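Local coordinates for protein Udp-n-acetylglucosamine pyrophosphorylase (Trypanosoma brucei, PDB 4BQH) that probably catalyses formation of UDP-N-acetylglucosamine and diphosphate from UTP and N-acetylglucosamine 1-phosphate, and binds an allosteric inhibitor in this structure, at residues G17-H22 with D50-N55; R59-I64 with T378-A383; Y216-G221 with M395-E400; W328-Y333 with F402-F407. All blocks are in the same frame, centred on the assembly; numbering follows the deposited sequence.

Contact 1 (G17-H22 with D50-N55); sequences GANQDH and DFRHFN. With 9VU ((3S)-3-[2-(1,3-benzodioxol-5-yl)-2-oxidanylidene-ethyl]-4-bromanyl-5-methyl-3-oxidanyl-1H-indol-2-one), chain C.
A18 and R52 bring the loop before helix 21-29 against the first turns of helix 51-64. D50 is the N-cap of the second helix, and its OD1 accepts from H53 N at 3.1 Å. Three hydrogen bonds cross the contact. R52 NH1 donates to G17 O at 2.6 Å. The carbonyl lies at the edge of the guanidinium, near its plane. The bend at chi3 (67°) turns NE off the extended path of the chain. N55 uses both ends of its amide. ND2 donates to A18 O at 2.8 Å, from above the carbonyl plane. OD1 accepts from Q20 NE2 at 3.0 Å, where the two amides meet tip to tip with planes 36° apart. Q20 is also held outside this pair, by I223 and G221. A water bridges N19 OD1 and N55 ND2. Apolar contact is small: A18 CB meets F51 CB at 3.9 Å, and A18 CA lies against R52 CG. The N-terminal end of helix 51-64 also reaches the inhibitor, which H53 CD2 and F54 CE2 approach. There D50 N donates to 9VU OAN at 2.8 Å, with an N-H...O angle of 167°.

Contact 2 (R59-I64 with T378-A383); sequences RESLEI and TQYHAA. With 9VU ((3S)-3-[2-(1,3-benzodioxol-5-yl)-2-oxidanylidene-ethyl]-4-bromanyl-5-methyl-3-oxidanyl-1H-indol-2-one), chain C.
T378 meets E60 at the start of the second segment. T378 OG1 donates to E60 OE1 at 2.7 Å, from above the carboxylate plane. The side chains cross at about a right angle. E60 CG, anti to its backbone N (chi1 168°), lies 3.6 Å from T378 O. Q379 comes next, at the centre of an inverse gamma turn. Its NE2 makes a weak hydrogen bond to the other carboxylate oxygen, E60 OE2, at 3.4 Å. The two flat groups are 55° apart. A water donates to E60 OE2 and accepts weakly from Q379 NE2. Q379 OE1 is taken by R408. Q379 CG rests on I64 CD1 at 3.5 Å. Y380 N gives a weak bond to S61 OG at 3.1 Å. S61 OG is also bonded to V57 O. Y380 CB packs on S61 OG at 3.3 Å, while the ring leads away from the helix. Y380 OH is 3.3 Å from 9VU CAV. A water links S61 O, Y380 O and A382 N. A382, in the first residues of strand 381-387, has CB 4.0 Å from S61 CB. Helix 51-64 thus packs against the start of a beta hairpin at the allosteric inhibitor pocket.

Contact 3 (Y216-G221 with M395-E400); sequences YDENTG and MGIKLE
Y216 and I397 form a single antiparallel bridge, a hydrogen-bonded pair. It adds the loop after strand 213-214 to strand 394-400, which belongs to the beta hairpin of strands 381-387 and 394-400. This is the tight part. I397 N donates to Y216 O at 2.7 Å, and Y216 N donates to I397 O at 3.0 Å. G396 CA also approaches closely, 3.2 Å from Y216 O. Next to the bridge, L399 CD1 touches Y216 CE1 at 3.9 Å, with the two side chains crossing at about a right angle. F54 and L58 of helix 51-64 pack on the same tyrosine, and L58 also packs on I397.

From D217 on, no backbone hydrogen bond joins the two segments directly, and two waters bridge them. One water joins D217 OD1 to M395 O. A second accepts from E218 N and donates to M395 O at 2.9 Å. The extended E218 side chain crosses I397 obliquely, with OE1 at 3.6 Å from I397 CD1, while OE2 makes a salt bridge to R384 on the neighbouring strand. The loop turns back through an Asx motif at D217. D217 OD2 accepts from T220 N at 2.9 Å and from T220 OG1 at 2.8 Å, which reach it from opposite faces of the carboxylate plane.

Contact 4 (W328-Y333 with F402-F407); sequences WGVVEY and FLFDLF
A chi1 of 66° puts F404 CG between the backbone N and the carbonyl carbon, and one face of the ring meets V330. V330 has CG1 anti to its own N, and this sets CG2 anti to the carbonyl carbon, where it touches F404 CG at 3.5 Å. V330 CB stands over the middle of the F404 ring, 3.5 Å from the centroid and 6° off the normal, a CH-pi contact. The opposite face of the F404 ring is met by F402 CB, offset toward the rim, so the ring is held between the two residues.

E332 bends at chi2. Its OE2 lies at the edge of the F404 ring, 3.6 Å from CZ, with carboxylate and ring planes 79° apart. Near the start of the strand segment, F407 CB packs on W328 O at 3.7 Å. Two waters tie the backbones together. One donates to W328 O at 2.8 Å and to F404 O at 2.7 Å. The other accepts from W328 N and donates to F407 O.

The contact joins strand 327-331, at the edge of a three-stranded antiparallel sheet, to the turn that follows strand 394-400. No direct hydrogen bond crosses between the segments. Cohesion therefore rests on apolar and CH-pi packing around F404 and on bridging water. The carboxylate near the ring edge may gain a little from the slightly positive ring hydrogens.

Contacts 1, 2 and 3 cluster on one side of the chain, with centres about 10 to 16 Å apart. Contacts 1 and 2 use successive parts of helix 51-64, and both touch the inhibitor. Contacts 2 and 3 meet through the hairpin of strands 381-387 and 394-400. Contact 4 lies about 14 Å from contact 2, centre to centre, and touches it where H381 packs on F402 and F404. It lies about 27 Å from contact 1. Contact 1 closes before the others open, while contacts 2, 3 and 4 cross along the chain. Parts far apart in sequence thus meet near the inhibitor pocket, and contact 4 joins the three-stranded sheet to them through contact 2.

Contact 1 (G17-H22 with D50-N55)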
# COMPACT_ATOMS: atom_id res chain seq x y z
N GLY A 17 -1.85 -34.62 -10.38
CA GLY A 17 -3.24 -34.43 -10.83
C GLY A 17 -3.58 -32.99 -11.18
O GLY A 17 -4.75 -32.64 -11.33
N ALA A 18 -2.54 -32.16 -11.33
CA ALA A 18 -2.71 -30.71 -11.61
C ALA A 18 -2.69 -30.30 -13.10
O ALA A 18 -2.73 -29.10 -13.42
CB ALA A 18 -1.68 -29.90 -10.82
N ASN A 19 -2.66 -31.28 -14.00
CA ASN A 19 -2.61 -31.01 -15.44
C ASN A 19 -1.36 -30.21 -15.85
O ASN A 19 -1.38 -29.47 -16.84
CB ASN A 19 -3.90 -30.34 -15.94
CG ASN A 19 -5.03 -31.32 -16.12
OD1 ASN A 19 -6.18 -31.02 -15.80
ND2 ASN A 19 -4.71 -32.51 -16.63
N GLN A 20 -0.29 -30.37 -15.09
CA GLN A 20 0.96 -29.67 -15.38
C GLN A 20 2.10 -30.69 -15.30
O GLN A 20 3.11 -30.48 -14.63
CB GLN A 20 1.15 -28.49 -14.40
CG GLN A 20 0.10 -27.38 -14.58
CD GLN A 20 0.23 -26.62 -15.89
OE1 GLN A 20 1.27 -26.64 -16.54
NE2 GLN A 20 -0.84 -25.93 -16.29
N ASP A 21 1.91 -31.81 -15.99
CA ASP A 21 2.78 -32.97 -15.77
C ASP A 21 4.25 -32.76 -16.13
O ASP A 21 5.12 -33.47 -15.61
CB ASP A 21 2.21 -34.19 -16.49
CG ASP A 21 1.00 -34.77 -15.79
OD1 ASP A 21 0.68 -34.37 -14.65
OD2 ASP A 21 0.36 -35.66 -16.41
N HIS A 22 4.54 -31.80 -17.01
CA HIS A 22 5.94 -31.48 -17.34
C HIS A 22 6.72 -30.97 -16.14
O HIS A 22 7.92 -31.23 -16.02
CB HIS A 22 6.01 -30.53 -18.53
CG HIS A 22 5.35 -29.19 -18.28
ND1 HIS A 22 4.02 -29.06 -18.06
CD2 HIS A 22 5.89 -27.89 -18.21
CE1 HIS A 22 3.72 -27.75 -17.85
NE2 HIS A 22 4.87 -27.04 -17.95
N ASP A 50 -2.53 -23.07 -5.52
CA ASP A 50 -3.27 -24.25 -5.90
C ASP A 50 -3.22 -24.35 -7.43
O ASP A 50 -3.88 -23.59 -8.14
CB ASP A 50 -4.71 -24.11 -5.37
CG ASP A 50 -5.61 -25.31 -5.70
OD1 ASP A 50 -5.38 -26.07 -6.65
OD2 ASP A 50 -6.61 -25.46 -4.98
N PHE A 51 -2.38 -25.26 -7.93
CA PHE A 51 -2.12 -25.32 -9.37
C PHE A 51 -3.35 -25.70 -10.18
O PHE A 51 -3.59 -25.12 -11.24
CB PHE A 51 -0.89 -26.21 -9.66
CG PHE A 51 0.41 -25.59 -9.24
CD1 PHE A 51 1.05 -24.66 -10.07
CD2 PHE A 51 0.98 -25.88 -8.01
CE1 PHE A 51 2.23 -24.05 -9.67
CE2 PHE A 51 2.17 -25.28 -7.60
CZ PHE A 51 2.80 -24.38 -8.43
N ARG A 52 -4.17 -26.63 -9.68
CA ARG A 52 -5.42 -26.95 -10.38
C ARG A 52 -6.34 -25.74 -10.48
O ARG A 52 -6.91 -25.47 -11.54
CB ARG A 52 -6.19 -28.06 -9.67
CG ARG A 52 -5.64 -29.44 -9.91
CD ARG A 52 -6.51 -30.49 -9.21
NE ARG A 52 -7.84 -30.59 -9.82
CZ ARG A 52 -8.14 -31.28 -10.92
NH1 ARG A 52 -7.20 -31.95 -11.58
NH2 ARG A 52 -9.39 -31.31 -11.36
N HIS A 53 -6.49 -25.03 -9.36
CA HIS A 53 -7.29 -23.82 -9.34
C HIS A 53 -6.79 -22.84 -10.37
O HIS A 53 -7.57 -22.21 -11.08
CB HIS A 53 -7.27 -23.20 -7.93
CG HIS A 53 -7.88 -21.84 -7.89
ND1 HIS A 53 -9.18 -21.61 -8.20
CD2 HIS A 53 -7.32 -20.60 -7.59
CE1 HIS A 53 -9.44 -20.29 -8.10
NE2 HIS A 53 -8.31 -19.68 -7.70
N PHE A 54 -5.47 -22.69 -10.49
CA PHE A 54 -4.96 -21.74 -11.48
C PHE A 54 -5.18 -22.09 -12.95
O PHE A 54 -5.23 -21.18 -13.80
CB PHE A 54 -3.51 -21.35 -11.18
CG PHE A 54 -3.42 -20.14 -10.28
CD1 PHE A 54 -3.58 -18.85 -10.83
CD2 PHE A 54 -3.25 -20.27 -8.90
CE1 PHE A 54 -3.52 -17.72 -10.02
CE2 PHE A 54 -3.19 -19.14 -8.08
CZ PHE A 54 -3.35 -17.86 -8.63
N ASN A 55 -5.34 -23.38 -13.27
CA ASN A 55 -5.83 -23.73 -14.61
C ASN A 55 -7.20 -23.13 -14.88
O ASN A 55 -7.46 -22.61 -15.97
CB ASN A 55 -5.88 -25.25 -14.80
CG ASN A 55 -4.52 -25.91 -14.62
OD1 ASN A 55 -3.47 -25.35 -14.97
ND2 ASN A 55 -4.55 -27.13 -14.09
OAN 9VU C . -4.02 -20.67 -5.32
CAH 9VU C . -4.33 -20.17 -4.22
NAG 9VU C . -4.01 -20.71 -3.04
CAC 9VU C . -4.53 -19.94 -2.05
CAB 9VU C . -4.48 -20.12 -0.73
CAA 9VU C . -5.09 -19.25 0.19
CAF 9VU C . -5.80 -18.16 -0.33
CAJ 9VU C . -6.45 -17.24 0.57
CAE 9VU C . -5.83 -18.01 -1.73
BRA 9VU C . -6.75 -16.48 -2.39
CAD 9VU C . -5.21 -18.88 -2.58
CAI 9VU C . -5.10 -19.00 -4.01
OAL 9VU C . -6.39 -19.27 -4.57
CAM 9VU C . -4.61 -17.73 -4.76
CAO 9VU C . -3.14 -17.37 -4.46
OAP 9VU C . -2.46 -18.18 -3.82
CAQ 9VU C . -2.63 -16.14 -4.98
CAV 9VU C . -3.46 -15.12 -5.46
CAU 9VU C . -2.96 -13.98 -5.96
OAY 9VU C . -3.63 -12.89 -6.45
CAX 9VU C . -2.61 -12.17 -7.20
OAW 9VU C . -1.40 -12.51 -6.51
CAT 9VU C . -1.65 -13.75 -5.99
CAS 9VU C . -0.79 -14.67 -5.52
CAR 9VU C . -1.26 -15.88 -5.00
O HOH W 1 -7.23 -28.46 -14.02

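Contact 2 (R59-I64 with T378-A383)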
# COMPACT_ATOMS: atom_id res chain seq x y z
N ARG A 59 -8.19 -20.18 -17.65
CA ARG A 59 -9.25 -20.39 -18.62
C ARG A 59 -10.27 -19.25 -18.61
O ARG A 59 -10.62 -18.70 -19.67
CB ARG A 59 -9.94 -21.72 -18.35
CG ARG A 59 -10.90 -22.14 -19.43
CD ARG A 59 -11.59 -23.41 -19.00
NE ARG A 59 -12.56 -23.87 -19.98
CZ ARG A 59 -13.18 -25.04 -19.87
NH1 ARG A 59 -12.91 -25.81 -18.82
NH2 ARG A 59 -14.04 -25.42 -20.80
N GLU A 60 -10.74 -18.90 -17.41
CA GLU A 60 -11.75 -17.87 -17.25
C GLU A 60 -11.20 -16.49 -17.57
O GLU A 60 -11.84 -15.70 -18.28
CB GLU A 60 -12.34 -17.87 -15.83
CG GLU A 60 -13.18 -16.63 -15.55
CD GLU A 60 -14.55 -16.90 -14.97
OE1 GLU A 60 -14.75 -17.96 -14.33
OE2 GLU A 60 -15.45 -16.04 -15.12
N SER A 61 -9.99 -16.22 -17.07
CA SER A 61 -9.37 -14.91 -17.31
C SER A 61 -9.15 -14.66 -18.80
O SER A 61 -9.29 -13.53 -19.26
CB SER A 61 -8.07 -14.75 -16.52
OG SER A 61 -8.31 -14.97 -15.14
N LEU A 62 -8.80 -15.69 -19.55
CA LEU A 62 -8.68 -15.56 -21.00
C LEU A 62 -10.03 -15.23 -21.65
O LEU A 62 -10.08 -14.36 -22.51
CB LEU A 62 -8.07 -16.81 -21.66
CG LEU A 62 -6.55 -16.97 -21.48
CD1 LEU A 62 -6.09 -18.35 -21.95
CD2 LEU A 62 -5.74 -15.87 -22.16
N GLU A 63 -11.09 -15.92 -21.24
CA GLU A 63 -12.46 -15.65 -21.75
C GLU A 63 -12.92 -14.20 -21.54
O GLU A 63 -13.45 -13.56 -22.46
CB GLU A 63 -13.48 -16.58 -21.11
CG GLU A 63 -13.39 -18.01 -21.59
CD GLU A 63 -13.58 -18.11 -23.08
OE1 GLU A 63 -14.68 -17.77 -23.57
OE2 GLU A 63 -12.62 -18.53 -23.76
N ILE A 64 -12.69 -13.70 -20.33
CA ILE A 64 -13.07 -12.34 -19.91
C ILE A 64 -12.37 -11.24 -20.73
O ILE A 64 -12.98 -10.22 -21.04
CB ILE A 64 -12.79 -12.14 -18.40
CG1 ILE A 64 -13.93 -12.73 -17.58
CG2 ILE A 64 -12.55 -10.67 -18.05
CD1 ILE A 64 -13.57 -12.98 -16.13
N THR A 378 -12.04 -16.62 -9.92
CA THR A 378 -11.31 -16.94 -11.14
C THR A 378 -11.20 -15.80 -12.12
O THR A 378 -10.61 -15.99 -13.18
CB THR A 378 -11.94 -18.13 -11.89
OG1 THR A 378 -13.33 -17.87 -12.05
CG2 THR A 378 -11.76 -19.43 -11.11
N GLN A 379 -11.72 -14.62 -11.76
CA GLN A 379 -11.72 -13.45 -12.66
C GLN A 379 -10.48 -12.58 -12.52
O GLN A 379 -10.54 -11.40 -12.14
CB GLN A 379 -13.02 -12.65 -12.46
CG GLN A 379 -14.23 -13.52 -12.78
CD GLN A 379 -15.54 -12.75 -12.86
OE1 GLN A 379 -15.61 -11.57 -12.49
NE2 GLN A 379 -16.58 -13.41 -13.35
N TYR A 380 -9.34 -13.16 -12.87
CA TYR A 380 -8.08 -12.40 -12.84
C TYR A 380 -7.93 -11.60 -14.12
O TYR A 380 -8.71 -11.76 -15.07
CB TYR A 380 -6.88 -13.35 -12.66
CG TYR A 380 -6.66 -13.92 -11.27
CD1 TYR A 380 -7.68 -14.58 -10.57
CD2 TYR A 380 -5.40 -13.85 -10.67
CE1 TYR A 380 -7.46 -15.15 -9.32
CE2 TYR A 380 -5.18 -14.39 -9.41
CZ TYR A 380 -6.20 -15.05 -8.74
OH TYR A 380 -5.99 -15.61 -7.51
N HIS A 381 -6.90 -10.75 -14.14
CA HIS A 381 -6.59 -9.92 -15.29
C HIS A 381 -5.47 -10.58 -16.07
O HIS A 381 -4.34 -10.71 -15.56
CB HIS A 381 -6.16 -8.54 -14.81
CG HIS A 381 -7.24 -7.79 -14.09
ND1 HIS A 381 -7.54 -8.02 -12.78
CD2 HIS A 381 -8.07 -6.77 -14.51
CE1 HIS A 381 -8.54 -7.20 -12.40
NE2 HIS A 381 -8.87 -6.43 -13.46
N ALA A 382 -5.76 -11.01 -17.29
CA ALA A 382 -4.79 -11.72 -18.12
C ALA A 382 -4.15 -10.75 -19.10
O ALA A 382 -4.83 -9.87 -19.66
CB ALA A 382 -5.48 -12.85 -18.89
N ALA A 383 -2.85 -10.88 -19.31
CA ALA A 383 -2.15 -10.06 -20.29
C ALA A 383 -1.18 -10.94 -21.07
O ALA A 383 -0.57 -11.82 -20.49
CB ALA A 383 -1.40 -8.92 -19.60
OAN 9VU C . -4.02 -20.67 -5.32
CAH 9VU C . -4.33 -20.17 -4.22
NAG 9VU C . -4.01 -20.71 -3.04
CAC 9VU C . -4.53 -19.94 -2.05
CAB 9VU C . -4.48 -20.12 -0.73
CAA 9VU C . -5.09 -19.25 0.19
CAF 9VU C . -5.80 -18.16 -0.33
CAJ 9VU C . -6.45 -17.24 0.57
CAE 9VU C . -5.83 -18.01 -1.73
BRA 9VU C . -6.75 -16.48 -2.39
CAD 9VU C . -5.21 -18.88 -2.58
CAI 9VU C . -5.10 -19.00 -4.01
OAL 9VU C . -6.39 -19.27 -4.57
CAM 9VU C . -4.61 -17.73 -4.76
CAO 9VU C . -3.14 -17.37 -4.46
OAP 9VU C . -2.46 -18.18 -3.82
CAQ 9VU C . -2.63 -16.14 -4.98
CAV 9VU C . -3.46 -15.12 -5.46
CAU 9VU C . -2.96 -13.98 -5.96
OAY 9VU C . -3.63 -12.89 -6.45
CAX 9VU C . -2.61 -12.17 -7.20
OAW 9VU C . -1.40 -12.51 -6.51
CAT 9VU C . -1.65 -13.75 -5.99
CAS 9VU C . -0.79 -14.67 -5.52
CAR 9VU C . -1.26 -15.88 -5.00
O HOH W 2 -16.33 -16.00 -12.29
O HOH W 3 -8.58 -11.13 -17.87

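Contact 3 (Y216-G221 with M395-E400)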
# COMPACT_ATOMS: atom_id res chain seq x y z
N TYR A 216 1.73 -18.69 -18.32
CA TYR A 216 1.17 -19.79 -19.10
C TYR A 216 1.29 -19.63 -20.61
O TYR A 216 1.16 -18.53 -21.12
CB TYR A 216 -0.32 -19.93 -18.74
CG TYR A 216 -0.54 -20.35 -17.31
CD1 TYR A 216 -0.57 -19.41 -16.27
CD2 TYR A 216 -0.71 -21.71 -16.99
CE1 TYR A 216 -0.76 -19.82 -14.96
CE2 TYR A 216 -0.91 -22.12 -15.70
CZ TYR A 216 -0.92 -21.18 -14.69
OH TYR A 216 -1.10 -21.59 -13.42
N ASP A 217 1.50 -20.74 -21.31
CA ASP A 217 1.29 -20.78 -22.75
C ASP A 217 -0.21 -20.67 -23.04
O ASP A 217 -0.99 -21.41 -22.47
CB ASP A 217 1.84 -22.09 -23.34
CG ASP A 217 1.67 -22.15 -24.84
OD1 ASP A 217 2.32 -21.37 -25.55
OD2 ASP A 217 0.88 -22.99 -25.31
N GLU A 218 -0.58 -19.75 -23.93
CA GLU A 218 -1.99 -19.44 -24.20
C GLU A 218 -2.70 -20.61 -24.88
O GLU A 218 -3.82 -20.96 -24.51
CB GLU A 218 -2.10 -18.17 -25.05
CG GLU A 218 -3.54 -17.69 -25.28
CD GLU A 218 -3.63 -16.32 -25.96
OE1 GLU A 218 -2.60 -15.66 -26.20
OE2 GLU A 218 -4.77 -15.91 -26.28
N ASN A 219 -2.04 -21.21 -25.86
CA ASN A 219 -2.65 -22.30 -26.64
C ASN A 219 -2.83 -23.61 -25.90
O ASN A 219 -3.84 -24.26 -26.06
CB ASN A 219 -1.91 -22.49 -27.96
CG ASN A 219 -1.99 -21.26 -28.83
OD1 ASN A 219 -2.89 -20.42 -28.67
ND2 ASN A 219 -1.04 -21.12 -29.75
N THR A 220 -1.86 -23.99 -25.06
CA THR A 220 -1.85 -25.31 -24.42
C THR A 220 -2.26 -25.25 -22.94
O THR A 220 -2.62 -26.28 -22.34
CB THR A 220 -0.47 -26.00 -24.50
OG1 THR A 220 0.49 -25.25 -23.73
CG2 THR A 220 0.03 -26.09 -25.95
N GLY A 221 -2.17 -24.06 -22.34
CA GLY A 221 -2.36 -23.92 -20.89
C GLY A 221 -1.23 -24.47 -20.02
O GLY A 221 -1.37 -24.53 -18.78
N MET A 395 5.93 -16.09 -26.16
CA MET A 395 4.72 -15.35 -25.81
C MET A 395 4.00 -16.16 -24.74
O MET A 395 3.87 -17.37 -24.87
CB MET A 395 3.82 -15.18 -27.04
CG MET A 395 4.37 -14.22 -28.10
SD MET A 395 5.11 -12.71 -27.44
CE MET A 395 3.68 -11.77 -26.90
N GLY A 396 3.56 -15.50 -23.67
CA GLY A 396 2.84 -16.20 -22.60
C GLY A 396 1.81 -15.30 -21.96
O GLY A 396 1.72 -14.13 -22.29
N ILE A 397 1.06 -15.87 -21.02
CA ILE A 397 -0.02 -15.14 -20.34
C ILE A 397 0.40 -14.93 -18.89
O ILE A 397 0.76 -15.88 -18.21
CB ILE A 397 -1.35 -15.91 -20.39
CG1 ILE A 397 -1.78 -16.20 -21.85
CG2 ILE A 397 -2.44 -15.14 -19.62
CD1 ILE A 397 -2.02 -14.95 -22.68
N LYS A 398 0.35 -13.67 -18.44
CA LYS A 398 0.56 -13.34 -17.02
C LYS A 398 -0.79 -13.00 -16.40
O LYS A 398 -1.67 -12.47 -17.07
CB LYS A 398 1.56 -12.19 -16.88
CG LYS A 398 2.96 -12.57 -17.37
CD LYS A 398 4.00 -11.57 -16.87
CE LYS A 398 5.42 -11.97 -17.28
NZ LYS A 398 6.40 -10.90 -16.91
N LEU A 399 -0.97 -13.36 -15.14
CA LEU A 399 -2.27 -13.21 -14.49
C LEU A 399 -2.11 -12.34 -13.27
O LEU A 399 -1.19 -12.56 -12.50
CB LEU A 399 -2.81 -14.57 -14.06
CG LEU A 399 -3.12 -15.52 -15.22
CD1 LEU A 399 -3.32 -16.93 -14.67
CD2 LEU A 399 -4.37 -15.06 -15.97
N GLU A 400 -3.00 -11.38 -13.08
CA GLU A 400 -2.89 -10.51 -11.90
C GLU A 400 -4.24 -10.36 -11.22
O GLU A 400 -5.27 -10.44 -11.86
CB GLU A 400 -2.35 -9.11 -12.30
CG GLU A 400 -0.88 -9.14 -12.75
CD GLU A 400 -0.33 -7.78 -13.20
OE1 GLU A 400 -1.12 -6.85 -13.47
OE2 GLU A 400 0.90 -7.64 -13.33
O HOH W 4 4.39 -20.08 -25.01
O HOH W 5 1.15 -18.05 -25.39

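Contact 4 (W328-Y333 with F402-F407)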
# COMPACT_ATOMS: atom_id res chain seq x y z
N TRP A 328 -18.95 -2.53 -6.28
CA TRP A 328 -17.86 -1.57 -6.48
C TRP A 328 -16.62 -2.22 -7.02
O TRP A 328 -16.26 -3.33 -6.61
CB TRP A 328 -17.51 -0.91 -5.16
CG TRP A 328 -18.57 0.07 -4.77
CD1 TRP A 328 -19.62 -0.12 -3.89
CD2 TRP A 328 -18.73 1.44 -5.28
NE1 TRP A 328 -20.40 1.02 -3.80
CE2 TRP A 328 -19.91 1.99 -4.61
CE3 TRP A 328 -18.02 2.23 -6.18
CZ2 TRP A 328 -20.36 3.29 -4.87
CZ3 TRP A 328 -18.49 3.54 -6.43
CH2 TRP A 328 -19.63 4.04 -5.78
N GLY A 329 -15.93 -1.51 -7.91
CA GLY A 329 -14.70 -1.99 -8.49
C GLY A 329 -13.97 -0.87 -9.21
O GLY A 329 -14.32 0.31 -9.05
N VAL A 330 -12.97 -1.24 -9.99
CA VAL A 330 -12.16 -0.26 -10.73
C VAL A 330 -12.16 -0.61 -12.20
O VAL A 330 -12.00 -1.80 -12.57
CB VAL A 330 -10.71 -0.19 -10.20
CG1 VAL A 330 -9.79 0.65 -11.10
CG2 VAL A 330 -10.68 0.35 -8.78
N VAL A 331 -12.33 0.39 -13.03
CA VAL A 331 -12.21 0.21 -14.48
C VAL A 331 -10.91 0.86 -14.89
O VAL A 331 -10.74 2.07 -14.69
CB VAL A 331 -13.39 0.83 -15.25
CG1 VAL A 331 -13.10 0.86 -16.76
CG2 VAL A 331 -14.68 0.05 -14.97
N GLU A 332 -10.00 0.06 -15.43
CA GLU A 332 -8.66 0.51 -15.81
C GLU A 332 -8.73 1.35 -17.09
O GLU A 332 -9.70 1.25 -17.85
CB GLU A 332 -7.71 -0.70 -15.97
CG GLU A 332 -7.72 -1.69 -14.79
CD GLU A 332 -6.78 -1.34 -13.64
OE1 GLU A 332 -6.83 -0.20 -13.10
OE2 GLU A 332 -5.99 -2.22 -13.23
N TYR A 333 -7.71 2.18 -17.33
CA TYR A 333 -7.75 3.11 -18.45
C TYR A 333 -7.89 2.40 -19.81
O TYR A 333 -8.54 2.93 -20.71
CB TYR A 333 -6.53 4.04 -18.47
CG TYR A 333 -6.65 5.17 -19.49
CD1 TYR A 333 -7.46 6.28 -19.25
CD2 TYR A 333 -5.94 5.11 -20.71
CE1 TYR A 333 -7.56 7.31 -20.18
CE2 TYR A 333 -6.04 6.13 -21.65
CZ TYR A 333 -6.85 7.22 -21.38
OH TYR A 333 -6.94 8.24 -22.31
N PHE A 402 -6.08 -7.76 -7.98
CA PHE A 402 -5.88 -6.57 -7.13
C PHE A 402 -6.88 -6.54 -6.00
O PHE A 402 -7.92 -7.21 -6.08
CB PHE A 402 -6.02 -5.31 -7.99
CG PHE A 402 -5.12 -5.34 -9.16
CD1 PHE A 402 -3.75 -5.11 -8.99
CD2 PHE A 402 -5.59 -5.73 -10.41
CE1 PHE A 402 -2.89 -5.23 -10.07
CE2 PHE A 402 -4.72 -5.82 -11.50
CZ PHE A 402 -3.37 -5.57 -11.32
N LEU A 403 -6.57 -5.80 -4.94
CA LEU A 403 -7.48 -5.67 -3.83
C LEU A 403 -8.87 -5.33 -4.35
O LEU A 403 -9.85 -5.95 -3.93
CB LEU A 403 -6.96 -4.61 -2.84
CG LEU A 403 -5.80 -5.20 -2.04
CD1 LEU A 403 -4.74 -4.17 -1.74
CD2 LEU A 403 -6.37 -5.76 -0.77
N PHE A 404 -8.96 -4.40 -5.30
CA PHE A 404 -10.28 -3.95 -5.80
C PHE A 404 -11.11 -5.04 -6.46
O PHE A 404 -12.32 -4.90 -6.57
CB PHE A 404 -10.22 -2.69 -6.69
CG PHE A 404 -9.50 -2.88 -8.02
CD1 PHE A 404 -10.08 -3.63 -9.06
CD2 PHE A 404 -8.25 -2.27 -8.23
CE1 PHE A 404 -9.41 -3.81 -10.26
CE2 PHE A 404 -7.60 -2.43 -9.47
CZ PHE A 404 -8.18 -3.19 -10.48
N ASP A 405 -10.48 -6.13 -6.89
CA ASP A 405 -11.26 -7.22 -7.50
C ASP A 405 -12.15 -7.89 -6.45
O ASP A 405 -13.13 -8.56 -6.80
CB ASP A 405 -10.31 -8.26 -8.10
CG ASP A 405 -9.66 -7.79 -9.40
OD1 ASP A 405 -10.39 -7.30 -10.31
OD2 ASP A 405 -8.44 -7.95 -9.53
N LEU A 406 -11.79 -7.74 -5.17
CA LEU A 406 -12.57 -8.37 -4.11
C LEU A 406 -13.61 -7.44 -3.47
O LEU A 406 -14.38 -7.88 -2.60
CB LEU A 406 -11.64 -8.93 -3.03
CG LEU A 406 -10.85 -10.21 -3.40
CD1 LEU A 406 -11.73 -11.40 -3.73
CD2 LEU A 406 -9.93 -9.91 -4.56
N PHE A 407 -13.64 -6.17 -3.87
CA PHE A 407 -14.56 -5.26 -3.18
C PHE A 407 -16.03 -5.59 -3.46
O PHE A 407 -16.91 -5.19 -2.70
CB PHE A 407 -14.30 -3.79 -3.54
CG PHE A 407 -12.95 -3.29 -3.11
CD1 PHE A 407 -12.25 -3.91 -2.08
CD2 PHE A 407 -12.40 -2.15 -3.71
CE1 PHE A 407 -11.00 -3.43 -1.68
CE2 PHE A 407 -11.16 -1.67 -3.33
CZ PHE A 407 -10.46 -2.31 -2.32
O HOH W 6 -14.88 -5.67 -7.05
O HOH W 7 -19.23 -3.83 -3.83